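Local coordinates for protein amidase, hydantoinase/carbamoylase family (Burkholderia vietnamiensis, PDB 5I4M) that probably hydrolyses N-carbamoyl-L-amino acids as a dinuclear zinc amidase of the peptidase M20 family, at residues N84-R89 with P140-I145. Numbering follows the deposited sequence. Where two conformers were deposited one is given.
Sequences NVFMRR and PVEVVI
The Arg-88 guanidinium has Pro-140 over one face and Glu-142 OE1 at its edge. Arg-88 NH1 gives a salt-bridging hydrogen bond to Glu-142 OE1 at 3.0 Å; OE1 lies in the guanidinium plane and receives the N-H on its anti lone pair, the one away from OE2, and the carboxylate plane is turned 69° from that of the guanidinium. The extended arginine chain, CG anti to the backbone N (chi1 177°), runs beside the proline, whose CB lies 3.5 Å from the guanidinium plane, over its centre. Glu-142 OE2 approaches Phe-86 CD2 obliquely at 3.6 Å. Val-144 lies beside Phe-86 on the sheet face that also holds Glu-142 and Arg-88; Val-144 CG1 sits over one face of the Phe-86 ring, a CH-pi contact 4.2 Å from the centroid, while Val-144 CG2 comes to 3.5 Å from Phe-86 CD2. The opposite sheet face carries Val-85, Met-87, Arg-89, Val-141, Val-143 and Ile-145; Met-87 bends at chi3 (-83°), which brings its CE to 3.8 Å from Ile-145 CG1. Six backbone hydrogen bonds pair the strands antiparallel, from Val-85 with Ile-145 to Arg-89 with Val-141. Both belong to the sheet of the zinc-binding catalytic domain of the M20 fold: strand 76-79 flanks 85-89, and parallel strand 99-103 flanks 141-145, leading toward zinc ligand His-104. Arg-202 makes a second salt bridge to Glu-142 OE1 and a cation-pi contact with Phe-86. On the Met-87 face, helix 57-72 covers Val-85 and Met-87, and helix 117-132 covers Val-141 and Val-143. The end of Arg-89 leads away from 140-145, against helix 117-132, where NE bonds Asn-131 OD1; NH2 bonds Ile-135 O.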
loop_
_atom_site.group_PDB
_atom_site.type_symbol
_atom_site.label_atom_id
_atom_site.label_comp_id
_atom_site.label_asym_id
_atom_site.label_seq_id
_atom_site.Cartn_x
_atom_site.Cartn_y
_atom_site.Cartn_z
ATOM N N ASN A 84 15.699 -21.148 -15.855
ATOM C CA ASN A 84 16.537 -21.937 -14.967
ATOM C C ASN A 84 17.889 -22.167 -15.631
ATOM O O ASN A 84 17.972 -22.425 -16.837
ATOM C CB ASN A 84 15.888 -23.286 -14.638
ATOM C CG ASN A 84 14.498 -23.153 -14.041
ATOM O OD1 ASN A 84 14.269 -22.355 -13.137
ATOM N ND2 ASN A 84 13.556 -23.970 -14.535
ATOM N N VAL A 85 18.955 -22.070 -14.839
ATOM C CA VAL A 85 20.326 -22.133 -15.352
ATOM C C VAL A 85 20.955 -23.431 -14.868
ATOM O O VAL A 85 21.031 -23.671 -13.658
ATOM C CB VAL A 85 21.160 -20.932 -14.885
ATOM C CG1 VAL A 85 22.565 -21.006 -15.479
ATOM C CG2 VAL A 85 20.464 -19.622 -15.218
ATOM N N PHE A 86 21.452 -24.245 -15.806
ATOM C CA PHE A 86 22.036 -25.546 -15.498
ATOM C C PHE A 86 23.525 -25.511 -15.814
ATOM O O PHE A 86 23.919 -25.382 -16.977
ATOM C CB PHE A 86 21.318 -26.646 -16.274
ATOM C CG PHE A 86 19.844 -26.706 -15.971
ATOM C CD1 PHE A 86 18.941 -25.912 -16.668
ATOM C CD2 PHE A 86 19.371 -27.528 -14.962
ATOM C CE1 PHE A 86 17.579 -25.957 -16.372
ATOM C CE2 PHE A 86 18.014 -27.572 -14.655
ATOM C CZ PHE A 86 17.121 -26.794 -15.358
ATOM N N MET A 87 24.341 -25.623 -14.776
ATOM C CA MET A 87 25.791 -25.603 -14.896
ATOM C C MET A 87 26.289 -27.019 -14.638
ATOM O O MET A 87 26.197 -27.521 -13.513
ATOM C CB MET A 87 26.385 -24.585 -13.925
ATOM C CG MET A 87 25.980 -23.150 -14.246
ATOM S SD MET A 87 26.049 -21.991 -12.856
ATOM C CE MET A 87 24.465 -22.297 -12.059
ATOM N N ARG A 88 26.805 -27.661 -15.683
ATOM C CA ARG A 88 27.018 -29.103 -15.700
ATOM C C ARG A 88 28.504 -29.442 -15.702
ATOM O O ARG A 88 29.261 -28.945 -16.543
ATOM C CB ARG A 88 26.345 -29.713 -16.931
ATOM C CG ARG A 88 26.544 -31.194 -17.121
ATOM C CD ARG A 88 25.677 -31.634 -18.282
ATOM N NE ARG A 88 25.912 -33.015 -18.690
ATOM C CZ ARG A 88 25.105 -34.032 -18.404
ATOM N NH1 ARG A 88 23.994 -33.842 -17.680
ATOM N NH2 ARG A 88 25.416 -35.248 -18.847
ATOM N N ARG A 89 28.912 -30.307 -14.773
ATOM C CA ARG A 89 30.255 -30.881 -14.759
ATOM C C ARG A 89 30.161 -32.325 -15.240
ATOM O O ARG A 89 29.543 -33.163 -14.576
ATOM C CB ARG A 89 30.871 -30.812 -13.359
ATOM C CG ARG A 89 32.323 -31.331 -13.277
ATOM C CD ARG A 89 32.804 -31.346 -11.832
ATOM N NE ARG A 89 34.241 -31.579 -11.685
ATOM C CZ ARG A 89 34.804 -32.769 -11.505
ATOM N NH1 ARG A 89 34.055 -33.873 -11.469
ATOM N NH2 ARG A 89 36.120 -32.855 -11.364
ATOM N N PRO A 140 27.184 -37.266 -14.218
ATOM C CA PRO A 140 27.466 -35.833 -14.247
ATOM C C PRO A 140 26.866 -35.169 -13.019
ATOM O O PRO A 140 25.938 -35.682 -12.390
ATOM C CB PRO A 140 26.784 -35.357 -15.536
ATOM C CG PRO A 140 25.709 -36.371 -15.786
ATOM C CD PRO A 140 26.289 -37.675 -15.312
ATOM N N VAL A 141 27.424 -34.015 -12.674
ATOM C CA VAL A 141 26.967 -33.212 -11.549
ATOM C C VAL A 141 26.545 -31.855 -12.090
ATOM O O VAL A 141 27.207 -31.303 -12.974
ATOM C CB VAL A 141 28.077 -33.078 -10.484
ATOM C CG1 VAL A 141 27.756 -31.969 -9.501
ATOM C CG2 VAL A 141 28.290 -34.420 -9.757
ATOM N N GLU A 142 25.423 -31.332 -11.598
ATOM C CA GLU A 142 24.949 -30.032 -12.055
ATOM C C GLU A 142 24.624 -29.131 -10.875
ATOM O O GLU A 142 24.159 -29.596 -9.834
ATOM C CB GLU A 142 23.686 -30.170 -12.932
ATOM C CG GLU A 142 23.914 -30.891 -14.252
ATOM C CD GLU A 142 22.679 -30.883 -15.142
ATOM O OE1 GLU A 142 22.695 -31.545 -16.196
ATOM O OE2 GLU A 142 21.686 -30.223 -14.781
ATOM N N VAL A 143 24.874 -27.830 -11.044
ATOM C CA VAL A 143 24.386 -26.789 -10.140
ATOM C C VAL A 143 23.339 -25.982 -10.891
ATOM O O VAL A 143 23.566 -25.595 -12.042
ATOM C CB VAL A 143 25.523 -25.873 -9.654
ATOM C CG1 VAL A 143 25.013 -24.907 -8.585
ATOM C CG2 VAL A 143 26.677 -26.702 -9.143
ATOM N N VAL A 144 22.199 -25.722 -10.248
ATOM C CA VAL A 144 21.071 -25.070 -10.900
ATOM C C VAL A 144 20.753 -23.771 -10.175
ATOM O O VAL A 144 20.801 -23.709 -8.939
ATOM C CB VAL A 144 19.831 -25.994 -10.939
ATOM C CG1 VAL A 144 18.703 -25.346 -11.732
ATOM C CG2 VAL A 144 20.189 -27.349 -11.575
ATOM N N ILE A 145 20.448 -22.725 -10.951
ATOM C CA ILE A 145 19.728 -21.559 -10.448
ATOM C C ILE A 145 18.281 -21.678 -10.908
ATOM O O ILE A 145 18.010 -21.683 -12.116
ATOM C CB ILE A 145 20.338 -20.238 -10.943
ATOM C CG1 ILE A 145 21.783 -20.097 -10.463
ATOM C CG2 ILE A 145 19.479 -19.063 -10.444
ATOM C CD1 ILE A 145 22.571 -19.029 -11.180
#